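PDB 3EO8: BluB-like flavoprotein from Clostridium difficile 630, which binds flavin mononucleotide and, as a member of the nitroreductase family, probably works as an FMN-dependent oxidoreductase. Local coordinates for residues K52-M57 against F96-P101; F107-N112 against G186-G191; D62-K67 against N167-E172; A100-L105 against L194-P199. One frame throughout, in Å; residues are numbered along the deposited sequence.

Contact 1 (K52-M57 against F96-P101); sequences KRRDLM and FYLKAP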
loop_
_atom_site.group_PDB
_atom_site.type_symbol
_atom_site.label_atom_id
_atom_site.label_comp_id
_atom_site.label_asym_id
_atom_site.label_seq_id
_atom_site.Cartn_x
_atom_site.Cartn_y
_atom_site.Cartn_z
ATOM N N LYS A 52 -2.147 -21.349 -12.273
ATOM C CA LYS A 52 -3.275 -22.262 -12.215
ATOM C C LYS A 52 -2.822 -23.719 -12.049
ATOM O O LYS A 52 -3.659 -24.607 -11.821
ATOM C CB LYS A 52 -4.142 -22.115 -13.477
ATOM C CG LYS A 52 -4.965 -20.828 -13.535
ATOM C CD LYS A 52 -5.674 -20.692 -14.886
ATOM C CE LYS A 52 -6.407 -19.380 -15.045
ATOM N NZ LYS A 52 -7.146 -19.402 -16.341
ATOM N N ARG A 53 -1.517 -23.956 -12.127
ATOM C CA ARG A 53 -1.000 -25.326 -12.083
ATOM C C ARG A 53 -1.112 -25.867 -10.660
ATOM O O ARG A 53 -0.475 -25.376 -9.745
ATOM C CB ARG A 53 0.453 -25.370 -12.583
ATOM C CG ARG A 53 0.921 -26.758 -12.972
ATOM C CD ARG A 53 2.443 -26.858 -13.034
ATOM N NE ARG A 53 3.024 -26.058 -14.106
ATOM C CZ ARG A 53 4.264 -25.573 -14.119
ATOM N NH1 ARG A 53 5.086 -25.753 -13.090
ATOM N NH2 ARG A 53 4.679 -24.875 -15.158
ATOM N N ARG A 54 -1.945 -26.895 -10.475
ATOM C CA ARG A 54 -2.255 -27.390 -9.115
ATOM C C ARG A 54 -1.016 -27.857 -8.393
ATOM O O ARG A 54 -0.851 -27.571 -7.206
ATOM C CB ARG A 54 -3.246 -28.552 -9.083
ATOM C CG ARG A 54 -4.637 -28.275 -9.576
ATOM C CD ARG A 54 -5.332 -27.146 -8.819
ATOM N NE ARG A 54 -5.171 -27.146 -7.372
ATOM C CZ ARG A 54 -5.758 -26.246 -6.573
ATOM N NH1 ARG A 54 -6.564 -25.312 -7.088
ATOM N NH2 ARG A 54 -5.531 -26.273 -5.253
ATOM N N ASP A 55 -0.132 -28.565 -9.090
ATOM C CA ASP A 55 0.992 -29.149 -8.381
ATOM C C ASP A 55 1.937 -28.083 -7.864
ATOM O O ASP A 55 2.598 -28.304 -6.864
ATOM C CB ASP A 55 1.750 -30.166 -9.223
ATOM C CG ASP A 55 2.634 -29.512 -10.234
ATOM O OD1 ASP A 55 2.086 -29.054 -11.257
ATOM O OD2 ASP A 55 3.866 -29.424 -9.974
ATOM N N LEU A 56 2.061 -26.963 -8.577
ATOM C CA LEU A 56 2.894 -25.854 -8.103
ATOM C C LEU A 56 2.257 -25.199 -6.872
ATOM O O LEU A 56 2.927 -24.878 -5.901
ATOM C CB LEU A 56 3.101 -24.845 -9.241
ATOM C CG LEU A 56 3.900 -23.586 -8.979
ATOM C CD1 LEU A 56 5.245 -23.883 -8.312
ATOM C CD2 LEU A 56 4.093 -22.864 -10.311
HETATM N N MSE A 57 0.943 -25.018 -6.905
HETATM C CA MSE A 57 0.214 -24.497 -5.729
HETATM C C MSE A 57 0.441 -25.396 -4.517
HETATM O O MSE A 57 0.607 -24.912 -3.394
HETATM C CB MSE A 57 -1.296 -24.384 -6.044
HETATM C CG MSE A 57 -1.597 -23.261 -6.996
HETATM SE SE MSE A 57 -3.403 -23.308 -7.740
HETATM C CE MSE A 57 -4.289 -22.679 -6.165
ATOM N N PHE A 96 -5.637 -21.774 3.085
ATOM C CA PHE A 96 -6.948 -21.780 2.425
ATOM C C PHE A 96 -6.886 -21.393 0.956
ATOM O O PHE A 96 -7.825 -21.667 0.216
ATOM C CB PHE A 96 -7.932 -20.819 3.116
ATOM C CG PHE A 96 -7.642 -19.400 2.828
ATOM C CD1 PHE A 96 -8.140 -18.805 1.681
ATOM C CD2 PHE A 96 -6.791 -18.681 3.641
ATOM C CE1 PHE A 96 -7.849 -17.517 1.367
ATOM C CE2 PHE A 96 -6.485 -17.377 3.338
ATOM C CZ PHE A 96 -6.995 -16.795 2.192
ATOM N N TYR A 97 -5.806 -20.756 0.516
ATOM C CA TYR A 97 -5.688 -20.369 -0.895
ATOM C C TYR A 97 -5.828 -21.556 -1.847
ATOM O O TYR A 97 -6.192 -21.375 -3.010
ATOM C CB TYR A 97 -4.377 -19.619 -1.187
ATOM C CG TYR A 97 -3.129 -20.485 -1.306
ATOM C CD1 TYR A 97 -2.827 -21.171 -2.468
ATOM C CD2 TYR A 97 -2.245 -20.580 -0.264
ATOM C CE1 TYR A 97 -1.683 -21.970 -2.584
ATOM C CE2 TYR A 97 -1.102 -21.355 -0.349
ATOM C CZ TYR A 97 -0.821 -22.058 -1.509
ATOM O OH TYR A 97 0.313 -22.868 -1.595
ATOM N N LEU A 98 -5.545 -22.767 -1.370
ATOM C CA LEU A 98 -5.627 -23.948 -2.211
ATOM C C LEU A 98 -7.074 -24.211 -2.653
ATOM O O LEU A 98 -7.317 -24.953 -3.584
ATOM C CB LEU A 98 -5.108 -25.162 -1.463
ATOM C CG LEU A 98 -3.599 -25.131 -1.230
ATOM C CD1 LEU A 98 -3.245 -26.108 -0.112
ATOM C CD2 LEU A 98 -2.855 -25.474 -2.529
ATOM N N LYS A 99 -8.017 -23.578 -1.961
ATOM C CA LYS A 99 -9.441 -23.686 -2.288
ATOM C C LYS A 99 -9.820 -22.926 -3.547
ATOM O O LYS A 99 -10.928 -23.133 -4.067
ATOM C CB LYS A 99 -10.276 -23.189 -1.108
ATOM C CG LYS A 99 -10.069 -23.993 0.175
ATOM C CD LYS A 99 -10.904 -23.463 1.342
ATOM C CE LYS A 99 -10.775 -24.438 2.509
ATOM N NZ LYS A 99 -11.310 -23.935 3.805
ATOM N N ALA A 100 -8.939 -22.036 -4.015
ATOM C CA ALA A 100 -9.176 -21.244 -5.224
ATOM C C ALA A 100 -8.539 -21.883 -6.455
ATOM O O ALA A 100 -7.544 -22.593 -6.338
ATOM C CB ALA A 100 -8.649 -19.834 -5.035
ATOM N N PRO A 101 -9.102 -21.608 -7.648
ATOM C CA PRO A 101 -8.524 -22.031 -8.912
ATOM C C PRO A 101 -7.266 -21.285 -9.336
ATOM O O PRO A 101 -6.525 -21.790 -10.155
ATOM C CB PRO A 101 -9.668 -21.797 -9.914
ATOM C CG PRO A 101 -10.476 -20.665 -9.309
ATOM C CD PRO A 101 -10.359 -20.853 -7.821
HETATM O O HOH W 1 -6.116 -24.204 -10.602
#
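Y97, in the 3-10 segment that runs up to K99, sends its hydroxyl across to the first turn of helix 54-75. Its CG occupies the crowded position between backbone N and carbonyl carbon (chi1 78°), and Y97 OH donates to M57 O at 2.7 Å, in the carbonyl plane. A tyrosine suits this place because its long flat ring can lie buried while its tip still reaches a backbone acceptor. L98 is used through side chain and backbone: its CD2 packs against M57 CB at 4.0 Å, and its carbonyl takes up R54. Bent at chi2 and chi3, the R54 side chain curls so that its guanidinium meets two carbonyls edge-on. R54 NH2 bonds to L98 O on a lone pair (2.8 Å), while R54 NH1 reaches A100 O at 3.0 Å from above the carbonyl plane. The selenium of M57 lies over one face of this guanidinium, toward its rim, and M57 CE comes to 3.3 Å from A100 O. At P101 a water donates to both P101 O and K52 O, bridging the loops, while K52 NZ turns away to D24 and V22. Side-chain donors thus satisfy carbonyls on both segments, and the two-pronged arginine probably fixes the turn just before strand 102-108.

Contact 2 (F107-N112 against G186-G191); sequences FTKVYN and GEYFLG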
loop_
_atom_site.group_PDB
_atom_site.type_symbol
_atom_site.label_atom_id
_atom_site.label_comp_id
_atom_site.label_asym_id
_atom_site.label_seq_id
_atom_site.Cartn_x
_atom_site.Cartn_y
_atom_site.Cartn_z
ATOM N N PHE A 107 5.037 -10.075 -6.987
ATOM C CA PHE A 107 6.428 -9.706 -6.723
ATOM C C PHE A 107 6.558 -8.190 -6.713
ATOM O O PHE A 107 5.786 -7.483 -7.340
ATOM C CB PHE A 107 7.382 -10.297 -7.770
ATOM C CG PHE A 107 7.741 -11.737 -7.515
ATOM C CD1 PHE A 107 6.822 -12.750 -7.753
ATOM C CD2 PHE A 107 8.980 -12.074 -7.005
ATOM C CE1 PHE A 107 7.153 -14.089 -7.520
ATOM C CE2 PHE A 107 9.315 -13.388 -6.736
ATOM C CZ PHE A 107 8.405 -14.413 -7.000
ATOM N N THR A 108 7.553 -7.702 -5.992
ATOM C CA THR A 108 7.762 -6.277 -5.834
ATOM C C THR A 108 9.277 -6.062 -5.646
ATOM O O THR A 108 10.051 -7.015 -5.639
ATOM C CB THR A 108 6.919 -5.719 -4.656
ATOM O OG1 THR A 108 6.966 -4.285 -4.651
ATOM C CG2 THR A 108 7.406 -6.276 -3.293
ATOM N N LYS A 109 9.695 -4.815 -5.593
ATOM C CA LYS A 109 11.062 -4.456 -5.341
ATOM C C LYS A 109 11.139 -3.196 -4.468
ATOM O O LYS A 109 10.157 -2.438 -4.345
ATOM C CB LYS A 109 11.817 -4.270 -6.656
ATOM C CG LYS A 109 11.348 -3.102 -7.525
ATOM C CD LYS A 109 12.269 -2.865 -8.722
ATOM C CE LYS A 109 11.614 -1.836 -9.666
ATOM N NZ LYS A 109 12.521 -1.221 -10.682
ATOM N N VAL A 110 12.293 -2.988 -3.837
ATOM C CA VAL A 110 12.456 -1.866 -2.924
ATOM C C VAL A 110 12.410 -0.551 -3.687
ATOM O O VAL A 110 12.933 -0.452 -4.794
ATOM C CB VAL A 110 13.792 -1.958 -2.123
ATOM C CG1 VAL A 110 14.047 -0.662 -1.365
ATOM C CG2 VAL A 110 13.769 -3.122 -1.179
ATOM N N TYR A 111 11.738 0.436 -3.116
ATOM C CA TYR A 111 11.719 1.809 -3.625
ATOM C C TYR A 111 12.385 2.691 -2.582
ATOM O O TYR A 111 11.916 2.772 -1.458
ATOM C CB TYR A 111 10.294 2.276 -3.874
ATOM C CG TYR A 111 10.190 3.738 -4.172
ATOM C CD1 TYR A 111 10.818 4.280 -5.284
ATOM C CD2 TYR A 111 9.467 4.594 -3.357
ATOM C CE1 TYR A 111 10.732 5.630 -5.558
ATOM C CE2 TYR A 111 9.366 5.920 -3.643
ATOM C CZ TYR A 111 10.020 6.438 -4.753
ATOM O OH TYR A 111 9.938 7.787 -5.022
ATOM N N ASN A 112 13.509 3.311 -2.950
ATOM C CA ASN A 112 14.204 4.251 -2.064
ATOM C C ASN A 112 13.526 5.617 -2.246
ATOM O O ASN A 112 13.626 6.219 -3.318
ATOM C CB ASN A 112 15.695 4.309 -2.407
ATOM C CG ASN A 112 16.438 3.043 -2.017
ATOM O OD1 ASN A 112 16.051 2.320 -1.074
ATOM N ND2 ASN A 112 17.504 2.754 -2.748
ATOM N N GLY A 186 14.945 -11.738 -10.623
ATOM C CA GLY A 186 15.911 -10.654 -10.604
ATOM C C GLY A 186 15.976 -9.988 -9.241
ATOM O O GLY A 186 16.226 -10.661 -8.252
ATOM N N GLU A 187 15.749 -8.671 -9.203
ATOM C CA GLU A 187 15.850 -7.890 -7.965
ATOM C C GLU A 187 14.542 -7.908 -7.152
ATOM O O GLU A 187 14.470 -7.324 -6.057
ATOM C CB GLU A 187 16.261 -6.435 -8.289
ATOM C CG GLU A 187 15.142 -5.595 -8.915
ATOM C CD GLU A 187 15.623 -4.349 -9.692
ATOM O OE1 GLU A 187 16.292 -3.477 -9.065
ATOM O OE2 GLU A 187 15.285 -4.214 -10.903
ATOM N N TYR A 188 13.517 -8.546 -7.706
ATOM C CA TYR A 188 12.205 -8.572 -7.090
ATOM C C TYR A 188 12.117 -9.699 -6.069
ATOM O O TYR A 188 12.895 -10.642 -6.098
ATOM C CB TYR A 188 11.102 -8.731 -8.124
ATOM C CG TYR A 188 10.843 -7.523 -9.016
ATOM C CD1 TYR A 188 11.811 -7.067 -9.914
ATOM C CD2 TYR A 188 9.617 -6.862 -8.975
ATOM C CE1 TYR A 188 11.569 -5.960 -10.737
ATOM C CE2 TYR A 188 9.357 -5.763 -9.797
ATOM C CZ TYR A 188 10.337 -5.312 -10.665
ATOM O OH TYR A 188 10.041 -4.224 -11.468
ATOM N N PHE A 189 11.160 -9.575 -5.164
ATOM C CA PHE A 189 10.901 -10.552 -4.122
ATOM C C PHE A 189 9.384 -10.614 -3.926
ATOM O O PHE A 189 8.641 -9.715 -4.355
ATOM C CB PHE A 189 11.642 -10.182 -2.823
ATOM C CG PHE A 189 11.462 -8.729 -2.381
ATOM C CD1 PHE A 189 10.393 -8.342 -1.571
ATOM C CD2 PHE A 189 12.370 -7.751 -2.767
ATOM C CE1 PHE A 189 10.246 -6.999 -1.188
ATOM C CE2 PHE A 189 12.232 -6.432 -2.374
ATOM C CZ PHE A 189 11.161 -6.047 -1.589
ATOM N N LEU A 190 8.921 -11.692 -3.300
ATOM C CA LEU A 190 7.492 -11.885 -3.084
ATOM C C LEU A 190 6.973 -10.796 -2.157
ATOM O O LEU A 190 7.511 -10.584 -1.069
ATOM C CB LEU A 190 7.234 -13.260 -2.507
ATOM C CG LEU A 190 5.774 -13.608 -2.359
ATOM C CD1 LEU A 190 5.119 -13.755 -3.709
ATOM C CD2 LEU A 190 5.642 -14.856 -1.485
ATOM N N GLY A 191 5.975 -10.049 -2.604
ATOM C CA GLY A 191 5.345 -9.052 -1.740
ATOM C C GLY A 191 4.067 -9.549 -1.073
ATOM O O GLY A 191 3.823 -9.305 0.111
HETATM O O HOH W 2 11.990 -3.415 -12.963
HETATM O O HOH W 3 14.557 -4.941 -4.624
#
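Two backbone hydrogen bonds tie T108 to F189 as an antiparallel hydrogen-bonded pair: T108 N to F189 O and F189 N to T108 O, both 2.8 Å and nearly along the C=O axes. F107 and L190 form the neighbouring non-hydrogen-bonded pair, their side chains diverging. CA-H...O contacts flank the bonds, with Y188 CA 3.0 Å from T108 O and F107 CA 3.2 Å from F189 O. T108 and F189 point the same way, and T108 CG2 touches F189 CE1 at 3.6 Å, while T108 OG1 bonds to N45 O. V110 CG2 meets the same ring at CE2. G191 suits its place because a side chain there would run into T108 CG2. The F107 ring has L190 CA over one face and Y188 C at its edge. K109 supplies the CH-pi contact: its CB stands 4.0 Å from the Y188 ring centroid, almost on the normal, and its extended chain then crosses the ring obliquely until CE comes to 3.4 Å from Y188 OH. One water links the side-chain ends K109 NZ and Y188 OH; another joins the backbones, V110 N to E187 O. E187 OE2 stays 4.1 Å from K109 NZ, near enough only for a looser attraction. Here 102-108 and 189-197, neighbouring antiparallel strands in the central sheet of the nitroreductase fold, pair for a last time before their chains part.

Contact 3 (D62-K67 against N167-E172); sequences DVITKK and NYAADE. With ACT (acetate ion), chain I.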
loop_
_atom_site.group_PDB
_atom_site.type_symbol
_atom_site.label_atom_id
_atom_site.label_comp_id
_atom_site.label_asym_id
_atom_site.label_seq_id
_atom_site.Cartn_x
_atom_site.Cartn_y
_atom_site.Cartn_z
ATOM N N ASP A 62 3.519 -26.738 0.620
ATOM C CA ASP A 62 4.431 -27.596 1.370
ATOM C C ASP A 62 5.631 -26.832 1.923
ATOM O O ASP A 62 6.078 -27.152 3.027
ATOM C CB ASP A 62 4.893 -28.769 0.514
ATOM C CG ASP A 62 3.784 -29.778 0.227
ATOM O OD1 ASP A 62 2.766 -29.824 0.951
ATOM O OD2 ASP A 62 3.979 -30.577 -0.698
ATOM N N VAL A 63 6.186 -25.848 1.192
ATOM C CA VAL A 63 7.332 -25.094 1.751
ATOM C C VAL A 63 6.875 -24.117 2.842
ATOM O O VAL A 63 7.617 -23.839 3.794
ATOM C CB VAL A 63 8.223 -24.331 0.691
ATOM C CG1 VAL A 63 8.890 -25.311 -0.278
ATOM C CG2 VAL A 63 7.456 -23.209 0.003
ATOM N N ILE A 64 5.638 -23.631 2.725
ATOM C CA ILE A 64 5.055 -22.805 3.781
ATOM C C ILE A 64 4.908 -23.654 5.057
ATOM O O ILE A 64 5.383 -23.283 6.163
ATOM C CB ILE A 64 3.707 -22.217 3.357
ATOM C CG1 ILE A 64 3.897 -21.195 2.221
ATOM C CG2 ILE A 64 2.988 -21.570 4.600
ATOM C CD1 ILE A 64 2.553 -20.749 1.471
ATOM N N THR A 65 4.336 -24.828 4.891
ATOM C CA THR A 65 4.196 -25.784 6.013
ATOM C C THR A 65 5.535 -26.161 6.656
ATOM O O THR A 65 5.689 -26.144 7.902
ATOM C CB THR A 65 3.448 -27.028 5.531
ATOM O OG1 THR A 65 2.129 -26.641 5.136
ATOM C CG2 THR A 65 3.394 -28.090 6.647
ATOM N N LYS A 66 6.532 -26.452 5.830
ATOM C CA LYS A 66 7.815 -26.878 6.336
ATOM C C LYS A 66 8.460 -25.768 7.151
ATOM O O LYS A 66 9.016 -26.000 8.222
ATOM C CB LYS A 66 8.708 -27.283 5.169
ATOM C CG LYS A 66 10.039 -27.848 5.564
ATOM C CD LYS A 66 10.829 -28.232 4.354
ATOM C CE LYS A 66 12.178 -28.824 4.742
ATOM N NZ LYS A 66 12.778 -29.454 3.536
ATOM N N LYS A 67 8.408 -24.554 6.638
ATOM C CA LYS A 67 8.952 -23.397 7.359
ATOM C C LYS A 67 8.156 -23.164 8.642
ATOM O O LYS A 67 8.722 -22.915 9.679
ATOM C CB LYS A 67 8.914 -22.143 6.477
ATOM C CG LYS A 67 9.820 -21.009 6.961
ATOM C CD LYS A 67 11.280 -21.237 6.586
ATOM C CE LYS A 67 12.126 -20.064 7.075
ATOM N NZ LYS A 67 13.522 -20.053 6.508
ATOM N N ASN A 167 4.803 -14.843 4.390
ATOM C CA ASN A 167 6.087 -14.246 4.006
ATOM C C ASN A 167 7.274 -14.608 4.891
ATOM O O ASN A 167 8.403 -14.381 4.475
ATOM C CB ASN A 167 5.992 -12.717 3.834
ATOM C CG ASN A 167 5.259 -12.301 2.549
ATOM O OD1 ASN A 167 5.141 -13.057 1.596
ATOM N ND2 ASN A 167 4.765 -11.082 2.544
ATOM N N TYR A 168 7.052 -15.225 6.044
ATOM C CA TYR A 168 8.161 -15.857 6.777
ATOM C C TYR A 168 8.806 -16.981 5.921
ATOM O O TYR A 168 9.934 -17.403 6.215
ATOM C CB TYR A 168 7.773 -16.388 8.183
ATOM C CG TYR A 168 6.614 -17.357 8.203
ATOM C CD1 TYR A 168 6.764 -18.670 7.775
ATOM C CD2 TYR A 168 5.352 -16.953 8.624
ATOM C CE1 TYR A 168 5.706 -19.542 7.760
ATOM C CE2 TYR A 168 4.297 -17.829 8.635
ATOM C CZ TYR A 168 4.462 -19.116 8.179
ATOM O OH TYR A 168 3.394 -19.997 8.175
ATOM N N ALA A 169 8.101 -17.434 4.883
ATOM C CA ALA A 169 8.608 -18.440 3.937
ATOM C C ALA A 169 8.788 -17.908 2.500
ATOM O O ALA A 169 8.890 -18.682 1.556
ATOM C CB ALA A 169 7.669 -19.640 3.896
ATOM N N ALA A 170 8.851 -16.603 2.348
ATOM C CA ALA A 170 8.947 -15.983 1.022
ATOM C C ALA A 170 10.138 -16.495 0.214
ATOM O O ALA A 170 9.998 -16.791 -0.988
ATOM C CB ALA A 170 8.979 -14.457 1.145
ATOM N N ASP A 171 11.303 -16.584 0.846
ATOM C CA ASP A 171 12.473 -17.049 0.134
ATOM C C ASP A 171 12.278 -18.448 -0.422
ATOM O O ASP A 171 12.711 -18.773 -1.535
ATOM C CB ASP A 171 13.692 -17.091 1.040
ATOM C CG ASP A 171 14.164 -15.721 1.505
ATOM O OD1 ASP A 171 13.526 -14.691 1.196
ATOM O OD2 ASP A 171 15.216 -15.677 2.210
ATOM N N GLU A 172 11.634 -19.303 0.365
ATOM C CA GLU A 172 11.428 -20.692 -0.001
ATOM C C GLU A 172 10.395 -20.834 -1.100
ATOM O O GLU A 172 10.528 -21.696 -1.950
ATOM C CB GLU A 172 10.983 -21.500 1.207
ATOM C CG GLU A 172 12.123 -21.697 2.218
ATOM C CD GLU A 172 12.420 -20.520 3.101
ATOM O OE1 GLU A 172 11.659 -19.539 3.135
ATOM O OE2 GLU A 172 13.463 -20.572 3.806
HETATM C C ACT I . 12.650 -16.364 4.442
HETATM O O ACT I . 11.882 -15.958 3.552
HETATM O OXT ACT I . 12.758 -17.613 4.548
HETATM C CH3 ACT I . 13.396 -15.411 5.346
#
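K67 and Y168 slide past each other in opposite directions, with K67 CG in the plane of the tyrosine ring at its edge, 3.9 Å from CD1. K67 has CG anti to its backbone N (chi1 -163°) and bends at chi2, so its chain runs past Y168 O to E172. The E172 side chain, itself bent at chi2, crosses it at about a right angle. K67 NZ forms a salt bridge to E172 OE2 at 2.8 Å, coming from above the carboxylate plane, and a longer hydrogen bond to OXT of an acetate (3.2 Å). The acetate, probably from the crystallisation liquor, takes a nearly straight bond on its O from D171 N (2.8 Å, 168°). E172 OE1 lies 2.6 Å from acetate OXT, so one of the two acid groups probably holds a proton, and K67 NZ would favour the remaining negative charge. Nearer the backbones, A169 suits the close approach: its small CB fits against K67 CB at 3.8 Å and near I64 CA. V63 CB packs on E172 CB, and I64 CG2 touches Y168 OH at 3.9 Å. Helix 54-75 is thereby joined to the start of helix 170-181; V63 and I64 extend the apolar seam to I173, while L132 of the second subunit packs on Y168.

Contact 4 (A100-L105 against L194-P199); sequences APVLVL and LALGVP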
loop_
_atom_site.group_PDB
_atom_site.type_symbol
_atom_site.label_atom_id
_atom_site.label_comp_id
_atom_site.label_asym_id
_atom_site.label_seq_id
_atom_site.Cartn_x
_atom_site.Cartn_y
_atom_site.Cartn_z
ATOM N N ALA A 100 -8.939 -22.036 -4.015
ATOM C CA ALA A 100 -9.176 -21.244 -5.224
ATOM C C ALA A 100 -8.539 -21.883 -6.455
ATOM O O ALA A 100 -7.544 -22.593 -6.338
ATOM C CB ALA A 100 -8.649 -19.834 -5.035
ATOM N N PRO A 101 -9.102 -21.608 -7.648
ATOM C CA PRO A 101 -8.524 -22.031 -8.912
ATOM C C PRO A 101 -7.266 -21.285 -9.336
ATOM O O PRO A 101 -6.525 -21.790 -10.155
ATOM C CB PRO A 101 -9.668 -21.797 -9.914
ATOM C CG PRO A 101 -10.476 -20.665 -9.309
ATOM C CD PRO A 101 -10.359 -20.853 -7.821
ATOM N N VAL A 102 -7.008 -20.107 -8.784
ATOM C CA VAL A 102 -5.866 -19.294 -9.214
ATOM C C VAL A 102 -5.127 -18.766 -8.011
ATOM O O VAL A 102 -5.749 -18.294 -7.065
ATOM C CB VAL A 102 -6.316 -18.089 -10.075
ATOM C CG1 VAL A 102 -5.116 -17.231 -10.480
ATOM C CG2 VAL A 102 -7.126 -18.553 -11.280
ATOM N N LEU A 103 -3.804 -18.867 -8.054
ATOM C CA LEU A 103 -2.898 -18.236 -7.101
ATOM C C LEU A 103 -2.088 -17.203 -7.877
ATOM O O LEU A 103 -1.464 -17.539 -8.869
ATOM C CB LEU A 103 -1.927 -19.233 -6.478
ATOM C CG LEU A 103 -0.933 -18.669 -5.487
ATOM C CD1 LEU A 103 -1.695 -18.009 -4.324
ATOM C CD2 LEU A 103 0.046 -19.756 -5.011
ATOM N N VAL A 104 -2.078 -15.957 -7.405
ATOM C CA VAL A 104 -1.249 -14.937 -8.018
ATOM C C VAL A 104 -0.148 -14.568 -7.031
ATOM O O VAL A 104 -0.421 -14.249 -5.887
ATOM C CB VAL A 104 -2.046 -13.700 -8.386
ATOM C CG1 VAL A 104 -1.152 -12.725 -9.144
ATOM C CG2 VAL A 104 -3.316 -14.087 -9.210
ATOM N N LEU A 105 1.102 -14.637 -7.450
ATOM C CA LEU A 105 2.187 -14.197 -6.620
ATOM C C LEU A 105 2.522 -12.815 -7.085
ATOM O O LEU A 105 2.810 -12.607 -8.285
ATOM C CB LEU A 105 3.410 -15.098 -6.766
ATOM C CG LEU A 105 3.189 -16.582 -6.502
ATOM C CD1 LEU A 105 4.500 -17.298 -6.728
ATOM C CD2 LEU A 105 2.653 -16.829 -5.139
ATOM N N LEU A 194 -2.404 -13.418 -3.888
ATOM C CA LEU A 194 -3.847 -13.285 -4.001
ATOM C C LEU A 194 -4.447 -14.656 -4.299
ATOM O O LEU A 194 -4.002 -15.355 -5.252
ATOM C CB LEU A 194 -4.200 -12.352 -5.126
ATOM C CG LEU A 194 -3.883 -10.888 -4.926
ATOM C CD1 LEU A 194 -3.771 -10.154 -6.289
ATOM C CD2 LEU A 194 -4.975 -10.315 -4.072
ATOM N N ALA A 195 -5.434 -15.050 -3.492
ATOM C CA ALA A 195 -6.265 -16.221 -3.806
ATOM C C ALA A 195 -7.452 -15.691 -4.599
ATOM O O ALA A 195 -8.175 -14.817 -4.114
ATOM C CB ALA A 195 -6.761 -16.943 -2.518
ATOM N N LEU A 196 -7.660 -16.233 -5.799
ATOM C CA LEU A 196 -8.580 -15.656 -6.766
ATOM C C LEU A 196 -9.514 -16.695 -7.354
ATOM O O LEU A 196 -9.076 -17.738 -7.829
ATOM C CB LEU A 196 -7.775 -15.000 -7.907
ATOM C CG LEU A 196 -8.525 -14.329 -9.064
ATOM C CD1 LEU A 196 -9.381 -13.104 -8.586
ATOM C CD2 LEU A 196 -7.502 -13.935 -10.194
ATOM N N GLY A 197 -10.802 -16.374 -7.366
ATOM C CA GLY A 197 -11.838 -17.277 -7.877
ATOM C C GLY A 197 -13.222 -16.663 -7.881
ATOM O O GLY A 197 -13.401 -15.482 -7.603
ATOM N N VAL A 198 -14.216 -17.471 -8.223
ATOM C CA VAL A 198 -15.586 -17.048 -8.082
ATOM C C VAL A 198 -15.942 -17.321 -6.640
ATOM O O VAL A 198 -15.820 -18.461 -6.179
ATOM C CB VAL A 198 -16.536 -17.830 -8.988
ATOM C CG1 VAL A 198 -17.969 -17.418 -8.682
ATOM C CG2 VAL A 198 -16.165 -17.614 -10.484
ATOM N N PRO A 199 -16.336 -16.274 -5.898
ATOM C CA PRO A 199 -16.549 -16.428 -4.452
ATOM C C PRO A 199 -17.756 -17.273 -4.088
ATOM O O PRO A 199 -18.771 -17.229 -4.792
ATOM C CB PRO A 199 -16.758 -14.978 -3.973
ATOM C CG PRO A 199 -17.234 -14.256 -5.154
ATOM C CD PRO A 199 -16.582 -14.894 -6.349
#
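Strands 102-108 and 189-197 lie side by side in the antiparallel sheet of the nitroreductase fold, and this contact covers the beginning of one and the end of the other. The short strand axes approach to 5.0 Å, their directions 147° apart. V104 and L194 form the firmest hydrogen-bonded pair: V104 N to L194 O is 2.9 Å and nearly straight at 171°, and L194 N returns a 2.9 Å bond to V104 O. At the next hydrogen-bonded pair, L196 N donates to V102 O at 3.1 Å, but V102 N to L196 O is weak at 3.3 Å, so the ladder loosens toward the loop. L103 and A195 form the non-hydrogen-bonded pair between. V102, V104, L194 and L196 share one face, with V102 CB beside L196 CB at 4.0 Å and the two side chains pointing the same way, V102 CG1 and L196 CG each anti to their own backbone N. Branched valines suit the extended backbone here, and the leucines reach deeper. L103 and A195 face the other way. Where the ladder ends, P101 CD comes to 3.4 Å from L196 O, and a side chain on G197 would collide with P101 CD, so glycine fits. Helix 137-155 packs on L194 and L196 through I146, F149 and A153, whereas L103 meets Y97 on the other face; strands 47-51 and 159-163 flank the pair.

Contacts 2 and 4 lie on the same two central strands, 102-108 and 189-197, with centres 21 Å apart near opposite ends of the pairing; L190 packs on L105 between them. Contact 1 sits 8 Å from contact 4 by centres and shares A100 and P101 with it. Contact 3 lies 15 Å from contact 1 along helix 54-75, joined through Y97 and I64, and meets contact 2 where N167 and A170 pack on L190. Along the chain contact 1 closes before contact 2 opens, contact 3 crosses the other three, and contact 4 spans contact 2. Together they join helices 54-75 and 170-181 to each other, and helix 54-75 to the loop entering the sheet, near the FMN site.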